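Local structure of glycosyl hydrolase (Rhizobium leguminosarum bv. trifolii, 5NDX) at residues 14-19 / 377-382; 329-334 / 354-359. The protein probably hydrolyses O-glycosidic bonds as a family 39 glycoside hydrolase, a bacterial iduronidase orthologous to human alpha-L-iduronidase. The protein carries 2 engineered substitutions. One frame throughout, in Å; residues are numbered along the deposited sequence.

Interaction 1 of 2, residues 14-19 / 377-382; sequences AVRPFN and DTVCKV. With SO4 (sulfate ion), chain K.
Over the centre of one face of the R16 guanidinium lies CG2 of V379, 3.8 Å above the plane, while a sulfate, probably from the crystallisation liquor, sits in plane at the edge. There R16 NH2 donates almost straight to sulfate O4 at 2.8 Å, and NE comes within an unusually short 2.3 Å of O3. The same CG2 meets the F18 ring obliquely, 3.6 Å from CD1, so one methyl of V379 touches both the guanidinium and the ring; a compact branched residue suits this place. R16 reaches it with CG held between the backbone N and the carbonyl carbon (chi1 54°), then runs extended beside V379. F18, with CG anti to its backbone N, carries a large apolar ring into buried surroundings.

The backbones pair antiparallel. V15 N gives a nearly linear bond to V379 O, whereas V379 N meets R16 O almost along its C=O axis at 2.8 Å. F18 N approaches D377 O differently, from well above the carbonyl plane (66° out of it), as the chain turns its corner at R16.

T378 uses both branches: CG2 packs 3.7 Å from A14 CB, and OG1 donates to D377 OD1 at 2.8 Å, from above the carboxylate plane. A glycine here would lose both contacts and would probably loosen the D377 carboxylate as well as the packing against A14 CB.

R16 NH2 also forms a salt bridge with D296 of helix 282-300, and T378 pairs on its other side with R401 of strand 395-401. This is the seam between the many-stranded beta sheet and the TIM barrel of a family 39 glycosidase, with segment 14-19 leading from the sheet toward the first barrel strand, 24-27.

Interaction 2 of 2, residues 329-334 / 354-359; sequences FGSRNF and RTPPFD. Unlike the reference sequence in segment 354-359: T355 (reference Ala). With SO4 (sulfate ion), chain J.
Strands 326-330 and 358-362 form a two-stranded antiparallel ribbon, and these segments are the ends where it frays into loops. F329 and D359 make the hydrogen-bonded pair: F329 N meets D359 O at 2.8 Å nearly along the C=O axis, and D359 N returns a bond to F329 O in the carbonyl plane. F329 has CG anti to its carbonyl carbon, which sets D359 O at the ring's edge. The D359 carboxylate, on the same face of the ribbon, is held by salt bridges to R487 and R549, while the F329 ring meets F483 and W456 edge-to-face. F358 takes the crowded position between backbone N and carbonyl carbon (chi1 69°); its CB lies 3.3 Å from F329 O. G330 suits its place, because a CB there would come 3.0 Å from P357 O.

Beyond the ribbon R332 carries the contact. Its CG is anti to the carbonyl carbon, which lays R332 CG 3.7 Å from P356 CG; the chain crosses the proline at about a right angle, and a bend at chi3 (78°) then turns the guanidinium. That group is sandwiched: F334 CE2 stands 4.1 Å above the centre of one face, and CG2 of T355, a residue differing from the reference alanine, lies over the opposite face. Its strongest partners are E37 and E35, which salt-bridge NH1; the sulfate, probably from the crystallisation liquor, receives only weak bonds from NE and NH2.

S331 holds OG between N and C (chi1 56°), which brings it 3.3 Å from P356 CB. From there a water spans the segments: it lies 3.0 Å from S331 OG, hydrogen-bonded to it, and donates to P357 O at 2.6 Å.

Interactions 1 and 2 lie on opposite sides of the chain's centre, about 45 Å apart centre to centre, and interaction 2 falls within the long excursion that interaction 1 closes. Interaction 1 joins a corner segment to strand 378-385 of the large mixed sheet, with buried T378, V379 and F18 beside exposed A14 and V15. Interaction 2 pairs the ribbon 326-330 / 358-362, buried at F329, F358 and D359, with S331 exposed at its loop end. Each has a sulfate-binding arginine, but in the first a barrel helix supplies the acid, whereas in the second the acids lie at or before helix 36-45, while a buried aspartate ties the ribbon to helix 480-489 and strand 549-557.

Interaction 1 of 2, residues 14-19 / 377-382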
# COMPACT_ATOMS: atom_id res chain seq x y z
N ALA A 14 25.49 9.84 5.80
CA ALA A 14 24.71 8.61 5.91
C ALA A 14 24.73 8.09 7.33
O ALA A 14 25.77 8.04 7.95
CB ALA A 14 25.30 7.56 4.96
N VAL A 15 23.55 7.77 7.86
CA VAL A 15 23.41 7.26 9.22
C VAL A 15 23.26 5.73 9.22
O VAL A 15 23.87 5.07 10.04
CB VAL A 15 22.22 7.92 9.96
CG1 VAL A 15 22.03 7.32 11.36
CG2 VAL A 15 22.45 9.41 10.11
N ARG A 16 22.43 5.19 8.32
CA ARG A 16 22.12 3.78 8.21
C ARG A 16 21.32 3.52 6.91
O ARG A 16 20.80 4.46 6.30
CB ARG A 16 21.32 3.32 9.44
CG ARG A 16 20.08 4.12 9.74
CD ARG A 16 19.22 3.45 10.81
NE ARG A 16 18.19 4.41 11.16
CZ ARG A 16 16.90 4.40 10.79
NH1 ARG A 16 16.35 3.43 10.10
NH2 ARG A 16 16.16 5.42 11.17
N PRO A 17 21.21 2.26 6.48
CA PRO A 17 20.30 1.96 5.39
C PRO A 17 18.84 2.25 5.77
O PRO A 17 18.49 2.31 6.94
CB PRO A 17 20.48 0.44 5.17
CG PRO A 17 21.73 0.05 5.92
CD PRO A 17 21.81 1.03 7.06
N PHE A 18 18.01 2.49 4.76
CA PHE A 18 16.60 2.74 4.95
C PHE A 18 15.86 1.78 4.05
O PHE A 18 16.13 1.74 2.86
CB PHE A 18 16.23 4.17 4.56
CG PHE A 18 14.82 4.51 4.88
CD1 PHE A 18 14.43 4.66 6.21
CD2 PHE A 18 13.86 4.56 3.87
CE1 PHE A 18 13.11 4.96 6.51
CE2 PHE A 18 12.56 4.85 4.17
CZ PHE A 18 12.18 5.03 5.49
N ASN A 19 14.92 1.04 4.61
CA ASN A 19 14.02 0.23 3.83
C ASN A 19 12.61 0.78 3.88
O ASN A 19 12.13 1.23 4.94
CB ASN A 19 14.02 -1.18 4.35
CG ASN A 19 15.31 -1.93 4.02
OD1 ASN A 19 16.17 -1.84 4.90
N ASP A 377 17.19 5.19 -0.03
CA ASP A 377 17.68 3.92 0.53
C ASP A 377 18.67 4.15 1.67
O ASP A 377 19.24 3.19 2.21
CB ASP A 377 18.30 3.05 -0.56
CG ASP A 377 19.58 3.69 -1.16
OD1 ASP A 377 20.08 4.79 -0.72
OD2 ASP A 377 20.08 3.09 -2.13
N THR A 378 18.87 5.40 2.06
CA THR A 378 19.81 5.69 3.13
C THR A 378 19.26 6.81 4.01
O THR A 378 18.81 7.82 3.48
CB THR A 378 21.17 6.13 2.52
OG1 THR A 378 21.62 5.15 1.57
CG2 THR A 378 22.17 6.21 3.54
N VAL A 379 19.29 6.64 5.32
CA VAL A 379 18.92 7.73 6.25
C VAL A 379 20.05 8.75 6.34
O VAL A 379 21.19 8.39 6.46
CB VAL A 379 18.55 7.17 7.62
CG1 VAL A 379 18.22 8.29 8.60
CG2 VAL A 379 17.36 6.21 7.50
N CYS A 380 19.71 10.02 6.23
CA CYS A 380 20.67 11.14 6.42
C CYS A 380 20.56 11.72 7.80
O CYS A 380 19.51 11.65 8.43
CB CYS A 380 20.28 12.37 5.61
SG CYS A 380 20.04 12.12 3.91
N LYS A 381 21.61 12.39 8.22
CA LYS A 381 21.64 13.07 9.50
C LYS A 381 20.70 14.27 9.47
O LYS A 381 20.63 15.01 8.49
CB LYS A 381 23.06 13.49 9.78
CG LYS A 381 23.33 14.34 11.02
CD LYS A 381 24.69 15.06 10.81
CE LYS A 381 24.87 16.35 11.62
NZ LYS A 381 25.10 16.01 13.06
N VAL A 382 19.97 14.44 10.54
CA VAL A 382 19.09 15.58 10.67
C VAL A 382 19.33 16.20 12.03
O VAL A 382 19.52 15.51 13.01
CB VAL A 382 17.59 15.19 10.43
CG1 VAL A 382 17.23 13.93 11.12
CG2 VAL A 382 16.64 16.29 10.91
S SO4 K . 18.52 7.29 13.08
O1 SO4 K . 19.11 8.66 12.91
O2 SO4 K . 18.84 6.71 14.41
O3 SO4 K . 19.08 6.37 12.07
O4 SO4 K . 17.05 7.41 12.88

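Interaction 2 of 2, residues 329-334 / 354-359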
# COMPACT_ATOMS: atom_id res chain seq x y z
N PHE A 329 -18.20 4.85 -6.27
CA PHE A 329 -19.49 5.39 -6.67
C PHE A 329 -20.12 4.40 -7.63
O PHE A 329 -19.52 4.05 -8.66
CB PHE A 329 -19.31 6.68 -7.44
CG PHE A 329 -18.88 7.83 -6.60
CD1 PHE A 329 -17.53 8.03 -6.30
CD2 PHE A 329 -19.82 8.70 -6.12
CE1 PHE A 329 -17.14 9.10 -5.53
CE2 PHE A 329 -19.44 9.77 -5.35
CZ PHE A 329 -18.08 9.98 -5.08
N GLY A 330 -21.32 3.95 -7.31
CA GLY A 330 -22.07 2.99 -8.13
C GLY A 330 -23.09 2.25 -7.25
O GLY A 330 -23.21 2.57 -6.07
N SER A 331 -23.76 1.25 -7.81
CA SER A 331 -24.92 0.62 -7.18
C SER A 331 -24.58 -0.60 -6.37
O SER A 331 -25.38 -0.99 -5.54
CB SER A 331 -25.96 0.23 -8.24
OG SER A 331 -25.35 -0.62 -9.21
N ARG A 332 -23.39 -1.17 -6.51
CA ARG A 332 -23.07 -2.39 -5.77
C ARG A 332 -22.71 -2.07 -4.33
O ARG A 332 -22.30 -0.97 -4.05
CB ARG A 332 -21.93 -3.16 -6.45
CG ARG A 332 -22.22 -3.41 -7.89
CD ARG A 332 -21.10 -4.13 -8.56
NE ARG A 332 -21.09 -5.55 -8.24
CZ ARG A 332 -20.18 -6.40 -8.67
NH1 ARG A 332 -19.15 -5.99 -9.43
NH2 ARG A 332 -20.29 -7.68 -8.35
N ASN A 333 -22.86 -3.04 -3.43
CA ASN A 333 -22.40 -2.92 -2.04
C ASN A 333 -21.56 -4.14 -1.70
O ASN A 333 -22.02 -5.26 -1.85
CB ASN A 333 -23.59 -2.83 -1.08
CG ASN A 333 -23.16 -2.42 0.34
OD1 ASN A 333 -22.32 -3.06 0.97
ND2 ASN A 333 -23.75 -1.34 0.84
N PHE A 334 -20.34 -3.93 -1.23
CA PHE A 334 -19.43 -5.04 -0.99
C PHE A 334 -19.28 -5.39 0.50
O PHE A 334 -18.49 -6.27 0.83
CB PHE A 334 -18.05 -4.74 -1.62
CG PHE A 334 -18.10 -4.51 -3.13
CD1 PHE A 334 -18.38 -3.25 -3.63
CD2 PHE A 334 -17.91 -5.54 -4.00
CE1 PHE A 334 -18.43 -3.01 -5.00
CE2 PHE A 334 -17.93 -5.33 -5.37
CZ PHE A 334 -18.20 -4.06 -5.87
N ARG A 354 -22.03 -5.96 -18.70
CA ARG A 354 -22.98 -6.75 -17.86
C ARG A 354 -23.13 -6.12 -16.48
O ARG A 354 -24.25 -5.85 -16.03
CB ARG A 354 -22.57 -8.24 -17.66
CG ARG A 354 -21.95 -8.99 -18.85
CD ARG A 354 -22.72 -8.89 -20.18
NE ARG A 354 -24.08 -9.43 -20.12
CZ ARG A 354 -25.23 -8.73 -20.24
NH1 ARG A 354 -25.24 -7.42 -20.47
NH2 ARG A 354 -26.39 -9.38 -20.15
N THR A 355 -22.00 -5.89 -15.81
CA THR A 355 -21.97 -5.47 -14.42
C THR A 355 -22.29 -3.99 -14.26
O THR A 355 -22.16 -3.18 -15.19
CB THR A 355 -20.62 -5.75 -13.72
OG1 THR A 355 -19.56 -5.73 -14.70
CG2 THR A 355 -20.63 -7.10 -13.00
N PRO A 356 -22.73 -3.62 -13.07
CA PRO A 356 -23.05 -2.21 -12.87
C PRO A 356 -21.85 -1.28 -13.13
O PRO A 356 -20.75 -1.58 -12.74
CB PRO A 356 -23.50 -2.17 -11.41
CG PRO A 356 -24.03 -3.55 -11.17
CD PRO A 356 -23.11 -4.46 -11.92
N PRO A 357 -22.07 -0.17 -13.83
CA PRO A 357 -21.00 0.78 -14.05
C PRO A 357 -20.57 1.51 -12.72
O PRO A 357 -21.25 1.38 -11.70
CB PRO A 357 -21.62 1.75 -15.05
CG PRO A 357 -23.06 1.72 -14.76
CD PRO A 357 -23.38 0.34 -14.28
N PHE A 358 -19.40 2.17 -12.73
CA PHE A 358 -18.84 2.70 -11.48
C PHE A 358 -17.74 3.66 -11.78
O PHE A 358 -17.15 3.62 -12.86
CB PHE A 358 -18.28 1.58 -10.55
CG PHE A 358 -17.05 0.91 -11.09
CD1 PHE A 358 -17.14 -0.08 -12.08
CD2 PHE A 358 -15.78 1.29 -10.67
CE1 PHE A 358 -16.00 -0.66 -12.62
CE2 PHE A 358 -14.66 0.72 -11.20
CZ PHE A 358 -14.76 -0.26 -12.17
N ASP A 359 -17.47 4.50 -10.79
CA ASP A 359 -16.31 5.34 -10.74
C ASP A 359 -15.68 5.17 -9.37
O ASP A 359 -16.38 5.09 -8.34
CB ASP A 359 -16.69 6.79 -11.00
CG ASP A 359 -16.92 7.08 -12.48
OD1 ASP A 359 -15.92 7.24 -13.20
OD2 ASP A 359 -18.09 7.15 -12.93
S SO4 J . -24.09 -7.60 -8.24
O1 SO4 J . -24.00 -6.13 -8.40
O2 SO4 J . -23.42 -7.98 -6.97
O3 SO4 J . -23.44 -8.26 -9.41
O4 SO4 J . -25.54 -7.98 -8.19
O HOH W 1 -23.70 1.28 -10.81